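Local atomic coordinates of putative branched-chain amino acid ABC transporter (PDB entry 4PYR), a protein that is of uncertain function, has the fold of periplasmic binding proteins, binds glutathione in this crystal, and may act as an enzyme regulator like its LppC lipoprotein relatives. Residues 61-66 / 81-86; 2-7 / 260-265. All coordinates share one frame; numbering follows the deposited sequence.

Contact 1. Residues 61-66 / 81-86. With GSH (glutathione), chain B.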
# COMPACT_ATOMS: atom_id res chain seq x y z
N ASN A 61 9.70 0.15 23.52
CA ASN A 61 10.60 -0.83 22.89
C ASN A 61 10.37 -1.13 21.42
O ASN A 61 11.08 -1.95 20.85
CB ASN A 61 10.69 -2.10 23.74
CG ASN A 61 9.33 -2.60 24.18
OD1 ASN A 61 8.35 -2.38 23.52
ND2 ASN A 61 9.28 -3.27 25.32
N VAL A 62 9.38 -0.46 20.80
CA VAL A 62 9.23 -0.46 19.35
C VAL A 62 8.44 0.82 19.02
O VAL A 62 7.75 1.34 19.87
CB VAL A 62 8.44 -1.70 18.91
CG1 VAL A 62 7.09 -1.75 19.62
CG2 VAL A 62 8.32 -1.85 17.40
N VAL A 63 8.65 1.32 17.82
CA VAL A 63 8.00 2.56 17.37
C VAL A 63 7.28 2.35 16.06
O VAL A 63 7.75 1.62 15.20
CB VAL A 63 9.05 3.69 17.27
CG1 VAL A 63 8.53 4.87 16.46
CG2 VAL A 63 9.45 4.16 18.66
N ILE A 64 6.07 2.94 15.98
CA ILE A 64 5.34 3.10 14.73
C ILE A 64 5.47 4.56 14.35
O ILE A 64 5.19 5.44 15.16
CB ILE A 64 3.85 2.75 14.90
CG1 ILE A 64 3.74 1.24 15.15
CG2 ILE A 64 3.05 3.18 13.65
CD1 ILE A 64 2.37 0.83 15.66
N GLY A 65 5.94 4.79 13.12
CA GLY A 65 6.25 6.13 12.67
C GLY A 65 7.72 6.25 12.39
O GLY A 65 8.49 5.36 12.73
N PRO A 66 8.11 7.36 11.77
CA PRO A 66 7.31 8.50 11.35
C PRO A 66 6.59 8.31 10.02
O PRO A 66 6.65 7.26 9.39
CB PRO A 66 8.34 9.64 11.17
CG PRO A 66 9.67 9.05 11.39
CD PRO A 66 9.53 7.57 11.49
N VAL A 81 15.60 1.47 18.67
CA VAL A 81 14.67 0.36 18.84
C VAL A 81 13.99 0.09 17.48
O VAL A 81 13.99 0.96 16.60
CB VAL A 81 13.61 0.64 19.92
CG1 VAL A 81 14.25 0.95 21.24
CG2 VAL A 81 12.60 1.72 19.50
N PRO A 82 13.48 -1.13 17.28
CA PRO A 82 12.84 -1.43 16.02
C PRO A 82 11.83 -0.37 15.71
O PRO A 82 11.00 -0.07 16.57
CB PRO A 82 12.23 -2.81 16.25
CG PRO A 82 13.05 -3.42 17.32
CD PRO A 82 13.39 -2.26 18.22
N THR A 83 11.92 0.21 14.51
CA THR A 83 11.09 1.34 14.16
C THR A 83 10.46 1.11 12.82
O THR A 83 11.15 0.84 11.84
CB THR A 83 11.94 2.61 14.21
OG1 THR A 83 12.43 2.75 15.53
CG2 THR A 83 11.18 3.83 13.85
N LEU A 84 9.12 1.16 12.82
CA LEU A 84 8.34 0.91 11.62
C LEU A 84 7.86 2.22 11.06
O LEU A 84 6.76 2.71 11.41
CB LEU A 84 7.16 -0.02 11.94
CG LEU A 84 6.44 -0.48 10.70
CD1 LEU A 84 7.22 -1.44 9.84
CD2 LEU A 84 5.14 -1.11 11.19
N ALA A 85 8.66 2.81 10.18
CA ALA A 85 8.22 3.98 9.43
C ALA A 85 7.09 3.64 8.46
O ALA A 85 6.97 2.53 7.96
CB ALA A 85 9.40 4.61 8.69
N LEU A 86 6.24 4.64 8.19
CA LEU A 86 5.09 4.40 7.34
C LEU A 86 5.22 5.11 6.02
O LEU A 86 4.23 5.53 5.41
CB LEU A 86 3.80 4.80 8.09
CG LEU A 86 3.52 4.02 9.39
CD1 LEU A 86 2.22 4.49 10.05
CD2 LEU A 86 3.45 2.53 9.11
N1 GSH B . 9.48 6.85 -4.09
CA1 GSH B . 8.33 7.44 -4.73
C1 GSH B . 8.63 7.88 -6.16
O11 GSH B . 9.09 7.06 -6.99
O12 GSH B . 8.36 9.06 -6.48
CB1 GSH B . 7.82 8.64 -3.92
CG1 GSH B . 7.48 8.29 -2.47
CD1 GSH B . 6.34 7.32 -2.40
OE1 GSH B . 5.92 6.82 -3.44
N2 GSH B . 5.85 7.11 -1.16
CA2 GSH B . 4.73 6.21 -0.82
C2 GSH B . 3.54 7.03 -0.44
O2 GSH B . 3.54 8.09 -1.08
CB2 GSH B . 5.16 5.28 0.30
SG2 GSH B . 6.94 5.08 0.29
N3 GSH B . 2.56 6.71 0.49
CA3 GSH B . 2.27 5.45 1.25
C3 GSH B . 1.98 5.59 2.74
O31 GSH B . 1.19 4.78 3.33
O32 GSH B . 2.53 6.52 3.37

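Contact 2. Residues 2-7 / 260-265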
# COMPACT_ATOMS: atom_id res chain seq x y z
N VAL A 2 5.37 -5.29 25.88
CA VAL A 2 5.54 -4.42 24.70
C VAL A 2 4.90 -3.05 24.91
O VAL A 2 3.69 -2.94 25.26
CB VAL A 2 4.98 -5.08 23.42
CG1 VAL A 2 5.26 -4.20 22.19
CG2 VAL A 2 5.57 -6.48 23.24
N ARG A 3 5.75 -2.04 24.76
CA ARG A 3 5.35 -0.65 24.81
C ARG A 3 5.67 0.00 23.46
O ARG A 3 6.78 0.12 23.05
CB ARG A 3 6.02 0.07 25.98
CG ARG A 3 5.68 -0.54 27.33
CD ARG A 3 5.13 0.42 28.39
NE ARG A 3 5.54 1.82 28.23
CZ ARG A 3 6.55 2.41 28.84
NH1 ARG A 3 6.78 3.69 28.57
NH2 ARG A 3 7.34 1.76 29.70
N ILE A 4 4.64 0.38 22.75
CA ILE A 4 4.81 0.90 21.39
C ILE A 4 4.72 2.41 21.40
O ILE A 4 3.72 2.96 21.84
CB ILE A 4 3.69 0.39 20.46
CG1 ILE A 4 3.64 -1.15 20.45
CG2 ILE A 4 3.85 0.90 19.01
CD1 ILE A 4 2.45 -1.70 19.66
N GLY A 5 5.73 3.09 20.89
CA GLY A 5 5.62 4.53 20.76
C GLY A 5 5.02 4.79 19.42
O GLY A 5 5.49 4.28 18.42
N VAL A 6 3.91 5.53 19.41
CA VAL A 6 3.18 5.86 18.17
C VAL A 6 3.48 7.33 17.89
O VAL A 6 2.94 8.20 18.54
CB VAL A 6 1.69 5.59 18.32
CG1 VAL A 6 1.03 5.79 16.95
CG2 VAL A 6 1.41 4.20 18.85
N ILE A 7 4.41 7.58 16.97
CA ILE A 7 4.99 8.88 16.75
C ILE A 7 4.62 9.32 15.34
O ILE A 7 5.25 8.96 14.35
CB ILE A 7 6.54 8.78 16.91
CG1 ILE A 7 6.81 8.23 18.30
CG2 ILE A 7 7.15 10.15 16.76
CD1 ILE A 7 8.26 8.11 18.70
N LEU A 260 2.59 -5.64 13.32
CA LEU A 260 4.03 -5.79 13.02
C LEU A 260 4.90 -5.28 14.14
O LEU A 260 5.92 -5.93 14.47
CB LEU A 260 4.41 -5.06 11.75
CG LEU A 260 4.11 -5.72 10.45
CD1 LEU A 260 4.53 -4.75 9.34
CD2 LEU A 260 4.88 -7.01 10.31
N ALA A 261 4.54 -4.16 14.74
CA ALA A 261 5.29 -3.62 15.88
C ALA A 261 5.38 -4.63 16.98
O ALA A 261 6.47 -4.84 17.56
CB ALA A 261 4.66 -2.35 16.38
N VAL A 262 4.28 -5.29 17.30
CA VAL A 262 4.30 -6.30 18.36
C VAL A 262 5.28 -7.42 18.02
O VAL A 262 6.03 -7.86 18.89
CB VAL A 262 2.90 -6.88 18.64
CG1 VAL A 262 2.99 -8.05 19.58
CG2 VAL A 262 2.00 -5.79 19.22
N GLN A 263 5.32 -7.86 16.76
CA GLN A 263 6.26 -8.89 16.36
C GLN A 263 7.72 -8.42 16.38
O GLN A 263 8.65 -9.21 16.78
CB GLN A 263 5.85 -9.47 15.01
CG GLN A 263 4.40 -9.97 15.00
CD GLN A 263 4.10 -11.02 16.05
OE1 GLN A 263 3.07 -10.97 16.78
NE2 GLN A 263 4.99 -11.99 16.13
N LEU A 264 7.92 -7.16 15.95
CA LEU A 264 9.27 -6.57 15.87
C LEU A 264 9.88 -6.36 17.24
O LEU A 264 11.13 -6.33 17.39
CB LEU A 264 9.22 -5.23 15.13
CG LEU A 264 9.09 -5.38 13.61
CD1 LEU A 264 8.69 -4.07 12.94
CD2 LEU A 264 10.38 -5.93 13.00
N ALA A 265 9.03 -6.21 18.25
CA ALA A 265 9.51 -6.08 19.61
C ALA A 265 9.97 -7.42 20.16
O ALA A 265 10.81 -7.45 21.04
CB ALA A 265 8.43 -5.49 20.50

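Contact 1. Residues 61-66 / 81-86
Val-63 lies side by side with Thr-83 on one face of a parallel strand pair, its CG1 3.9 Å from CG2 of the threonine. CG1 is anti to the backbone N (chi1 164°); the valine's other methyl, CG2, lies beside the N and meets CG2 of Val-81, the two side chains crossing at about a right angle. Thr-83 turns its hydroxyl back along its own segment: OG1 donates to Val-81 O at 2.6 Å from above that carbonyl's plane, and a second hydrogen bond joins OG1 to Tyr-52 OH, so the buried hydroxyl is gripped twice. Ile-64 and Leu-84 occupy the opposite face, where CG2 of Ile-64 reaches CD1 of Leu-86 at 3.9 Å.

Between the backbones runs a ladder of short bonds. Val-63 N donates to Pro-82 O in the plane of that carbonyl, Leu-84 N returns to Val-63 O at 2.8 Å, and Gly-65 N approaches Leu-84 O from above the carbonyl plane. The chain then kinks at a cis peptide before Pro-66, and one more backbone bond follows beyond it, Leu-86 N to Pro-66 O at 2.9 Å and nearly straight. CD of Pro-66 rests on CB of Ala-85, while its ring also packs against helix 69-75. At the start of the pair, the amide of Asn-61 turns to strand 2-8, with OD1 accepting from Arg-3 N.

Leu-86 belongs to the glutathione pocket, and its backbone O lies 2.8 Å from O32 of the ligand. Strand 62-64, helix 69-75 and strand 83-85 form a beta-alpha-beta unit of the five-stranded parallel sheet, with the ligand beyond the C-terminal end of strand 83-85, an arrangement typical of the periplasmic binding protein fold.

Contact 2. Residues 2-7 / 260-265
Ile-4 pushes its terminal methyl, CD1, into the surface of helix 260-265, where it meets two residues at once: CB of Ala-261 at 4.0 Å and CG2 of Val-262 at 4.1 Å. The isoleucine and Val-262 side chains cross at about a right angle. CG1 of Ile-4 is anti to the carbonyl carbon (chi1 -57°), and chi2 near 174° carries CD1 outward to the helix. Ile-4 and Ala-261 are the buried part of the contact. Ile-4 also touches Val-62 and Ile-64 of the neighbouring strand, and Ala-261 packs on Val-62 as well, so the same apolar layer includes strand 62-64.

The segment axes approach to 8.9 Å with 125° between their directions, and at Ala-261, whose side chain is a single methyl, the CA lies 7.1 Å from CA of Ile-4. A helix covering one face of a parallel beta sheet is the layered alpha/beta architecture of periplasmic binding protein domains; here the cover is supplied by helix 245-265, from late in the sequence, laid over the N-terminal strand.

Toward Val-2 the contact becomes more open, since both Val-2 and Ala-265 are partly exposed. Both branches of Val-2 face the alanine methyl from one side, CG1 at 3.8 Å and CG2 at 4.1 Å from Ala-265 CB. Val-2 is flanked further by Ala-36 and Asn-61. Val-262, also partly exposed, has Ser-35 as another neighbour. Polar side chains turn away from this interface: Gln-263 is exposed on the far side of the helix, and Arg-3 points off the strand to form a salt bridge with Asp-58 through NH1.

Contacts 1 and 2 have centres about 7 Å apart and share one parallel sheet, in which strands 2-8, 62-64 and 83-85 are consecutive neighbours. Ile-64 N to Gly-5 O and Val-62 O to Gly-5 N, probable hydrogen bonds, join the two contacts directly. Contact 1 pairs strands within this sheet, whereas contact 2 sets helix 245-265 against it; the same helix also reaches contact 1, where Leu-264 O packs against Pro-82. Along the chain contact 1 is nested inside the long loop closed by contact 2. The helix thus returns, after the other sheet's first strands, to the lobe that begins the chain, while strand 83-85 leads toward the glutathione pocket.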